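Local coordinates for protein glutaminase 1 (Escherichia coli, PDB 1U60) that hydrolyses L-glutamine to L-glutamate and ammonium, as a homotetrameric enzyme of the glutaminase family, at residues 67-72 with 115-120; 119-124 with 190-195; 170-175 with 183-188. All coordinates share one frame; numbering follows the deposited sequence.

Contact 1: residues 67-72 with 115-120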
loop_
_atom_site.group_PDB
_atom_site.type_symbol
_atom_site.label_atom_id
_atom_site.label_comp_id
_atom_site.label_asym_id
_atom_site.label_seq_id
_atom_site.Cartn_x
_atom_site.Cartn_y
_atom_site.Cartn_z
ATOM N N ILE A 67 3.636 10.285 -14.385
ATOM C CA ILE A 67 2.223 9.956 -14.279
ATOM C C ILE A 67 1.774 9.079 -15.454
ATOM O O ILE A 67 0.803 8.285 -15.325
ATOM C CB ILE A 67 1.328 11.254 -14.096
ATOM C CG1 ILE A 67 1.705 12.000 -12.786
ATOM C CG2 ILE A 67 -0.119 10.872 -14.071
ATOM C CD1 ILE A 67 1.136 13.362 -12.688
ATOM N N SER A 68 2.465 9.208 -16.595
ATOM C CA SER A 68 2.250 8.335 -17.748
ATOM C C SER A 68 2.292 6.828 -17.404
ATOM O O SER A 68 1.637 6.038 -18.085
ATOM C CB SER A 68 3.311 8.629 -18.800
ATOM O OG SER A 68 4.580 8.186 -18.381
ATOM N N LYS A 69 2.993 6.453 -16.321
ATOM C CA LYS A 69 3.110 5.049 -15.884
ATOM C C LYS A 69 1.729 4.447 -15.612
ATOM O O LYS A 69 1.490 3.256 -15.869
ATOM C CB LYS A 69 4.028 4.899 -14.681
ATOM C CG LYS A 69 5.431 5.453 -14.917
ATOM C CD LYS A 69 6.234 5.385 -13.593
ATOM C CE LYS A 69 7.698 5.745 -13.790
ATOM N NZ LYS A 69 8.331 5.904 -12.418
ATOM N N VAL A 70 0.794 5.285 -15.135
ATOM C CA VAL A 70 -0.538 4.787 -14.762
ATOM C C VAL A 70 -1.263 4.435 -16.066
ATOM O O VAL A 70 -1.970 3.409 -16.154
ATOM C CB VAL A 70 -1.306 5.832 -13.934
ATOM C CG1 VAL A 70 -2.762 5.429 -13.768
ATOM C CG2 VAL A 70 -0.636 6.052 -12.611
ATOM N N CYS A 71 -1.125 5.301 -17.073
ATOM C CA CYS A 71 -1.862 5.083 -18.321
ATOM C C CYS A 71 -1.362 3.844 -19.080
ATOM O O CYS A 71 -2.133 3.084 -19.634
ATOM C CB CYS A 71 -1.770 6.286 -19.248
ATOM S SG CYS A 71 -2.237 7.882 -18.489
ATOM N N THR A 72 -0.049 3.643 -19.112
ATOM C CA THR A 72 0.462 2.501 -19.848
ATOM C C THR A 72 0.156 1.218 -19.094
ATOM O O THR A 72 -0.090 0.132 -19.716
ATOM C CB THR A 72 1.968 2.734 -20.098
ATOM O OG1 THR A 72 2.090 3.765 -21.118
ATOM C CG2 THR A 72 2.669 1.464 -20.618
ATOM N N LEU A 115 5.301 1.031 -11.581
ATOM C CA LEU A 115 5.398 2.453 -11.260
ATOM C C LEU A 115 6.772 2.970 -10.873
ATOM O O LEU A 115 6.884 4.136 -10.612
ATOM C CB LEU A 115 4.324 2.874 -10.255
ATOM C CG LEU A 115 2.898 2.475 -10.567
ATOM C CD1 LEU A 115 1.920 3.049 -9.531
ATOM C CD2 LEU A 115 2.457 2.918 -12.000
ATOM N N VAL A 116 7.800 2.106 -10.777
ATOM C CA VAL A 116 9.165 2.608 -10.765
ATOM C C VAL A 116 9.666 2.630 -12.214
ATOM O O VAL A 116 9.033 2.061 -13.077
ATOM C CB VAL A 116 10.089 1.840 -9.841
ATOM C CG1 VAL A 116 9.515 1.887 -8.406
ATOM C CG2 VAL A 116 10.325 0.415 -10.354
ATOM N N ASN A 117 10.734 3.348 -12.495
ATOM C CA ASN A 117 11.132 3.508 -13.912
ATOM C C ASN A 117 11.360 2.148 -14.633
ATOM O O ASN A 117 10.964 1.944 -15.761
ATOM C CB ASN A 117 12.406 4.363 -14.022
ATOM C CG ASN A 117 12.146 5.857 -13.913
ATOM O OD1 ASN A 117 11.182 6.319 -13.302
ATOM N ND2 ASN A 117 13.099 6.649 -14.446
ATOM N N ALA A 118 12.030 1.229 -13.953
ATOM C CA ALA A 118 12.358 -0.058 -14.552
ATOM C C ALA A 118 11.052 -0.812 -14.884
ATOM O O ALA A 118 10.876 -1.303 -15.990
ATOM C CB ALA A 118 13.256 -0.878 -13.555
ATOM N N GLY A 119 10.125 -0.869 -13.930
ATOM C CA GLY A 119 8.863 -1.516 -14.199
ATOM C C GLY A 119 8.060 -0.850 -15.296
ATOM O O GLY A 119 7.348 -1.511 -16.039
ATOM N N ALA A 120 8.158 0.465 -15.399
ATOM C CA ALA A 120 7.375 1.206 -16.346
ATOM C C ALA A 120 7.913 0.954 -17.735
ATOM O O ALA A 120 7.166 0.779 -18.671
ATOM C CB ALA A 120 7.428 2.694 -16.019
#
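The terminal nitrogen of Lys69 is the centre of this buried contact, and two oxygens of the 115-120 segment grip it. Lys69 NZ donates to the carbonyl oxygen Leu115 O at 2.9 Å, with the nitrogen standing well above the plane of that peptide, 54° out of it. The second bond runs from Lys69 NZ to the side-chain oxygen Asn117 OD1 at 3.0 Å, and here the nitrogen lies in the plane of the amide. Tyr244 OH, from outside both segments, is a third hydrogen-bonding partner of the same nitrogen, so a polar end brought into the protein interior is well provided for. These oxygens would be expected to stabilise a charged amine, while the buried setting would tend to lower its pKa.

Lysine suits the place because its chain is long enough to span the gap between the helices: CG lies anti to the carbonyl carbon (chi1 -57°), and the rest is extended. Along the way its methylenes are sheathed by apolar groups. Lys69 CG rests on Ala120 CB at 3.6 Å, and Lys69 CB meets the methyl Leu115 CD2 at 3.7 Å. With the predicted substrate-binding Ser66, Lys69 forms the Ser-x-x-Lys signature of the beta-lactamase clan; the pairing of Lys69 with Asn117, itself predicted to bind substrate, is reminiscent of the asparagine of the Ser-x-Asn motif in those relatives.

Second-shell features set the two sides in place. Val116 takes the N-cap position of helix 117-126, and Val116 O accepts from Ala120 N at 3.0 Å, so Asn117 sits on the first helical turn. Behind Lys69, Val70 CG2 lies loosely against Leu115 CD2 at 4.4 Å, and Met238 of helix 231-241 packs on both Val70 and Leu115.

Contact 2: residues 119-124 with 190-195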
loop_
_atom_site.group_PDB
_atom_site.type_symbol
_atom_site.label_atom_id
_atom_site.label_comp_id
_atom_site.label_asym_id
_atom_site.label_seq_id
_atom_site.Cartn_x
_atom_site.Cartn_y
_atom_site.Cartn_z
ATOM N N GLY A 119 10.125 -0.869 -13.930
ATOM C CA GLY A 119 8.863 -1.516 -14.199
ATOM C C GLY A 119 8.060 -0.850 -15.296
ATOM O O GLY A 119 7.348 -1.511 -16.039
ATOM N N ALA A 120 8.158 0.465 -15.399
ATOM C CA ALA A 120 7.375 1.206 -16.346
ATOM C C ALA A 120 7.913 0.954 -17.735
ATOM O O ALA A 120 7.166 0.779 -18.671
ATOM C CB ALA A 120 7.428 2.694 -16.019
ATOM N N ILE A 121 9.230 0.920 -17.862
ATOM C CA ILE A 121 9.848 0.626 -19.158
ATOM C C ILE A 121 9.478 -0.789 -19.621
ATOM O O ILE A 121 9.159 -1.012 -20.800
ATOM C CB ILE A 121 11.374 0.836 -19.093
ATOM C CG1 ILE A 121 11.682 2.329 -18.942
ATOM C CG2 ILE A 121 12.050 0.326 -20.371
ATOM C CD1 ILE A 121 13.094 2.668 -18.474
ATOM N N ALA A 122 9.443 -1.719 -18.685
ATOM C CA ALA A 122 8.994 -3.110 -18.945
ATOM C C ALA A 122 7.517 -3.170 -19.316
ATOM O O ALA A 122 7.147 -3.917 -20.264
ATOM C CB ALA A 122 9.296 -3.989 -17.805
ATOM N N THR A 123 6.689 -2.342 -18.670
ATOM C CA THR A 123 5.243 -2.308 -18.954
ATOM C C THR A 123 5.039 -1.699 -20.378
ATOM O O THR A 123 4.242 -2.189 -21.176
ATOM C CB THR A 123 4.522 -1.540 -17.904
ATOM O OG1 THR A 123 4.790 -2.121 -16.586
ATOM C CG2 THR A 123 3.003 -1.584 -18.130
ATOM N N THR A 124 5.753 -0.619 -20.702
ATOM C CA THR A 124 5.721 -0.065 -22.046
ATOM C C THR A 124 6.087 -1.129 -23.093
ATOM O O THR A 124 5.455 -1.182 -24.142
ATOM C CB THR A 124 6.670 1.135 -22.118
ATOM O OG1 THR A 124 6.187 2.201 -21.298
ATOM C CG2 THR A 124 6.744 1.738 -23.522
ATOM N N ASP A 190 12.646 4.423 -26.031
ATOM C CA ASP A 190 12.151 5.528 -26.819
ATOM C C ASP A 190 10.675 5.802 -26.461
ATOM O O ASP A 190 10.315 6.923 -26.176
ATOM C CB ASP A 190 12.327 5.158 -28.301
ATOM C CG ASP A 190 11.680 6.124 -29.285
ATOM O OD1 ASP A 190 11.208 7.255 -28.947
ATOM O OD2 ASP A 190 11.603 5.789 -30.484
ATOM N N VAL A 191 9.841 4.788 -26.497
ATOM C CA VAL A 191 8.409 5.030 -26.299
ATOM C C VAL A 191 8.135 5.479 -24.876
ATOM O O VAL A 191 7.304 6.347 -24.657
ATOM C CB VAL A 191 7.566 3.853 -26.723
ATOM C CG1 VAL A 191 6.107 4.102 -26.485
ATOM C CG2 VAL A 191 7.790 3.624 -28.225
ATOM N N TYR A 192 8.858 4.890 -23.934
ATOM C CA TYR A 192 8.722 5.289 -22.533
ATOM C C TYR A 192 9.025 6.805 -22.400
ATOM O O TYR A 192 8.318 7.555 -21.728
ATOM C CB TYR A 192 9.634 4.465 -21.599
ATOM C CG TYR A 192 9.495 5.007 -20.199
ATOM C CD1 TYR A 192 8.310 4.826 -19.512
ATOM C CD2 TYR A 192 10.472 5.830 -19.622
ATOM C CE1 TYR A 192 8.106 5.352 -18.298
ATOM C CE2 TYR A 192 10.263 6.374 -18.351
ATOM C CZ TYR A 192 9.063 6.127 -17.710
ATOM O OH TYR A 192 8.742 6.693 -16.505
ATOM N N THR A 193 10.086 7.255 -23.071
ATOM C CA THR A 193 10.456 8.673 -23.088
ATOM C C THR A 193 9.353 9.562 -23.677
ATOM O O THR A 193 8.992 10.580 -23.091
ATOM C CB THR A 193 11.760 8.838 -23.860
ATOM O OG1 THR A 193 12.758 8.030 -23.218
ATOM C CG2 THR A 193 12.256 10.249 -23.780
ATOM N N ARG A 194 8.783 9.122 -24.784
ATOM C CA ARG A 194 7.645 9.814 -25.420
ATOM C C ARG A 194 6.474 9.931 -24.483
ATOM O O ARG A 194 5.882 11.003 -24.377
ATOM C CB ARG A 194 7.177 9.115 -26.702
ATOM C CG ARG A 194 8.225 9.061 -27.805
ATOM C CD ARG A 194 7.671 8.488 -29.089
ATOM N NE ARG A 194 8.645 7.815 -29.946
ATOM C CZ ARG A 194 8.356 7.324 -31.166
ATOM N NH1 ARG A 194 7.149 7.472 -31.683
ATOM N NH2 ARG A 194 9.270 6.693 -31.868
ATOM N N GLN A 195 6.115 8.834 -23.814
ATOM C CA GLN A 195 4.895 8.831 -22.997
ATOM C C GLN A 195 4.992 9.805 -21.825
ATOM O O GLN A 195 3.989 10.359 -21.343
ATOM C CB GLN A 195 4.537 7.425 -22.551
ATOM C CG GLN A 195 5.275 6.945 -21.311
ATOM C CD GLN A 195 4.839 5.604 -20.834
ATOM O OE1 GLN A 195 4.731 5.370 -19.583
ATOM N NE2 GLN A 195 4.644 4.704 -21.728
HETATM O O HOH W 1 4.974 2.772 -18.389
#
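Gly119 opens the helical segment with a carbonyl that stays within its own helix, accepting from both Thr123 N and Thr123 OG1. One residue on, Ala120 directs its methyl group to the other helix, where Ala120 CB meets Tyr192 CE1 at 3.6 Å, obliquely to the ring; the small methyl lets the helix backbone come close to the ring. Ala120 O accepts from Thr124 N and Thr124 OG1, and an ordered water lies 3.0 Å from Ala120 O. The same water is 2.9 Å from Gln195 OE1, an oxygen that is also hydrogen-bonded to Ser68 OG, so the water bridges a backbone carbonyl of one helix and a side-chain oxygen of the other.

Ile121 covers one face of the tyrosine. Its CG1, set beside the backbone N, sits 4.0 Å from the centroid of the Tyr192 ring as a CH-pi contact, and the two side chains cross at about a right angle. The ring itself is brought there by a chi1 of 176°, with Tyr192 CG anti to the backbone N. Helices 117-126 and 185-195 thus cross steeply in the helical part of this beta-lactamase-like fold, their axes 9.2 Å apart and at 107° over these segments, and they hold the ring of Tyr192, predicted to bind substrate, near Asn117 and Asn168.

Thr124 ends the walk with both branches in use, since threonine offers a methyl and a hydroxyl from one CB. Its methyl, anti to the backbone N, packs as Thr124 CG2 on Val191 CG1 at 3.8 Å, whereas Thr124 OG1 lies in the ring plane at the tyrosine edge, 3.8 Å from Tyr192 CD1. Thr124 and Gln195 reach toward each other tip to tip, Thr124 OG1 standing 3.0 Å from Gln195 NE2.

Contact 3: residues 170-175 with 183-188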
loop_
_atom_site.group_PDB
_atom_site.type_symbol
_atom_site.label_atom_id
_atom_site.label_comp_id
_atom_site.label_asym_id
_atom_site.label_seq_id
_atom_site.Cartn_x
_atom_site.Cartn_y
_atom_site.Cartn_z
ATOM N N ALA A 170 20.271 2.457 -19.782
ATOM C CA ALA A 170 20.884 1.416 -18.970
ATOM C C ALA A 170 19.863 0.444 -18.380
ATOM O O ALA A 170 20.039 -0.768 -18.464
ATOM C CB ALA A 170 21.685 1.990 -17.875
ATOM N N ILE A 171 18.826 1.002 -17.748
ATOM C CA ILE A 171 17.765 0.198 -17.181
ATOM C C ILE A 171 17.091 -0.712 -18.219
ATOM O O ILE A 171 16.830 -1.896 -17.940
ATOM C CB ILE A 171 16.743 1.096 -16.424
ATOM C CG1 ILE A 171 17.347 1.635 -15.135
ATOM C CG2 ILE A 171 15.493 0.305 -16.073
ATOM C CD1 ILE A 171 16.492 2.632 -14.402
ATOM N N ALA A 172 16.832 -0.192 -19.414
ATOM C CA ALA A 172 16.240 -0.980 -20.460
ATOM C C ALA A 172 17.114 -2.196 -20.797
ATOM O O ALA A 172 16.618 -3.274 -20.995
ATOM C CB ALA A 172 16.040 -0.174 -21.649
ATOM N N TRP A 173 18.421 -2.002 -20.876
ATOM C CA TRP A 173 19.317 -3.098 -21.176
ATOM C C TRP A 173 19.402 -4.090 -20.024
ATOM O O TRP A 173 19.521 -5.289 -20.266
ATOM C CB TRP A 173 20.727 -2.568 -21.585
ATOM C CG TRP A 173 20.808 -2.042 -22.993
ATOM C CD1 TRP A 173 21.164 -0.797 -23.361
ATOM C CD2 TRP A 173 20.533 -2.750 -24.220
ATOM N NE1 TRP A 173 21.131 -0.660 -24.725
ATOM C CE2 TRP A 173 20.729 -1.839 -25.282
ATOM C CE3 TRP A 173 20.109 -4.050 -24.521
ATOM C CZ2 TRP A 173 20.556 -2.191 -26.631
ATOM C CZ3 TRP A 173 19.944 -4.410 -25.845
ATOM C CH2 TRP A 173 20.151 -3.484 -26.884
ATOM N N LEU A 174 19.383 -3.624 -18.771
ATOM C CA LEU A 174 19.342 -4.522 -17.639
ATOM C C LEU A 174 18.094 -5.417 -17.633
ATOM O O LEU A 174 18.177 -6.644 -17.386
ATOM C CB LEU A 174 19.361 -3.766 -16.327
ATOM C CG LEU A 174 20.690 -3.096 -15.961
ATOM C CD1 LEU A 174 20.513 -2.240 -14.723
ATOM C CD2 LEU A 174 21.837 -4.121 -15.808
ATOM N N LEU A 175 16.945 -4.813 -17.859
ATOM C CA LEU A 175 15.698 -5.568 -18.053
ATOM C C LEU A 175 15.823 -6.587 -19.207
ATOM O O LEU A 175 15.522 -7.776 -19.038
ATOM C CB LEU A 175 14.529 -4.621 -18.289
ATOM C CG LEU A 175 14.204 -3.751 -17.091
ATOM C CD1 LEU A 175 13.408 -2.572 -17.555
ATOM C CD2 LEU A 175 13.437 -4.529 -16.048
ATOM N N CYS A 183 10.155 -6.296 -25.654
ATOM C CA CYS A 183 10.443 -5.836 -27.036
ATOM C C CYS A 183 11.874 -5.327 -27.061
ATOM O O CYS A 183 12.601 -5.409 -26.050
ATOM C CB CYS A 183 9.454 -4.777 -27.520
ATOM S SG CYS A 183 9.604 -3.142 -26.728
ATOM N N ASP A 184 12.304 -4.874 -28.210
ATOM C CA ASP A 184 13.633 -4.294 -28.392
ATOM C C ASP A 184 13.917 -3.213 -27.332
ATOM O O ASP A 184 13.056 -2.383 -27.069
ATOM C CB ASP A 184 13.664 -3.718 -29.794
ATOM C CG ASP A 184 14.917 -2.943 -30.096
ATOM O OD1 ASP A 184 15.948 -3.579 -30.460
ATOM O OD2 ASP A 184 14.984 -1.689 -30.031
ATOM N N ALA A 185 15.110 -3.223 -26.734
ATOM C CA ALA A 185 15.421 -2.355 -25.591
ATOM C C ALA A 185 15.291 -0.876 -25.964
ATOM O O ALA A 185 14.741 -0.098 -25.190
ATOM C CB ALA A 185 16.816 -2.657 -25.058
ATOM N N MET A 186 15.807 -0.474 -27.125
ATOM C CA MET A 186 15.829 0.942 -27.442
ATOM C C MET A 186 14.432 1.412 -27.887
ATOM O O MET A 186 14.061 2.516 -27.576
ATOM C CB MET A 186 16.994 1.348 -28.385
ATOM C CG MET A 186 18.401 1.350 -27.612
ATOM S SD MET A 186 18.647 2.231 -25.901
ATOM C CE MET A 186 18.167 0.949 -24.769
ATOM N N GLU A 187 13.641 0.544 -28.535
ATOM C CA GLU A 187 12.215 0.824 -28.758
ATOM C C GLU A 187 11.456 1.091 -27.465
ATOM O O GLU A 187 10.679 2.042 -27.391
ATOM C CB GLU A 187 11.559 -0.362 -29.498
ATOM C CG GLU A 187 10.031 -0.318 -29.627
ATOM C CD GLU A 187 9.461 -1.445 -30.499
ATOM O OE1 GLU A 187 10.297 -2.160 -31.153
ATOM O OE2 GLU A 187 8.190 -1.603 -30.536
ATOM N N ALA A 188 11.622 0.217 -26.482
ATOM C CA ALA A 188 10.968 0.421 -25.198
ATOM C C ALA A 188 11.391 1.739 -24.560
ATOM O O ALA A 188 10.563 2.479 -24.019
ATOM C CB ALA A 188 11.244 -0.726 -24.252
#
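Asp184 OD2 is held by two backbone N-H groups, one firmly and one weakly. Glu187 N donates to it at 3.0 Å along a nearly straight line (162°), meeting the anti lone pair of the carboxylate, and Met186 N adds a weak bond to Asp184 OD2 at 3.3 Å. This is the classic N-cap: Asp184 stands just before helix 185-195, where the first N-H groups have no carbonyl of their own helix to bind, and an aspartate is well suited, since its negative charge would also be favoured by the helix dipole. Glu187, whose OE2 forms a salt bridge with Arg135, takes no part in the contact across the helices.

The cap fixes the start of the helix, so that its first two residues meet helix 166-178 across the short connection that joins them. Ala185 and Ala172 have the nearest CA atoms, 5.4 Å apart, and their methyls lie 4.3 Å from CB to CB; residues this small let the helices come near. Ala185 CB sits over one face of the Trp173 indole, 3.6 Å from the centroid of the six-membered ring and only 10° off its normal, a CH-pi contact.

Met186 covers the same face of the indole farther along. Its chain, bent at chi2 (-49°) and chi3, brings Met186 CE to 3.8 Å from the centroid of the five-membered ring, while Met186 SD stays obliquely beside it at 4.8 Å as a Met-aromatic contact. The same methyl touches Ala172 CB.

No hydrogen bond crosses between the segments; methyl groups, sulfur and an aromatic face do the holding, so the join between the helices rests on shape and dispersion, with the polar capping bonds confined to the start of one of them.

Overall arrangement
Contacts 1 and 2 lie in the buried interior, their centres about 7 Å apart, and share Gly119 and Ala120 of helix 117-126, the methyl of Ala120 serving both. Contact 3 lies nearer the surface, its centre about 21 Å from that of the chain, and has helix 185-195 in common with contact 2. The chemistry follows the position: contact 1 is dominated by a buried amine and its oxygens, contact 2 mixes aromatic packing with polar groups and water, and contact 3 is apolar across its helix pair. Helices 117-126 and 185-195 thereby connect the predicted substrate site to the outer helix 166-178, with Ile121 and Ile171 touching between contacts 2 and 3.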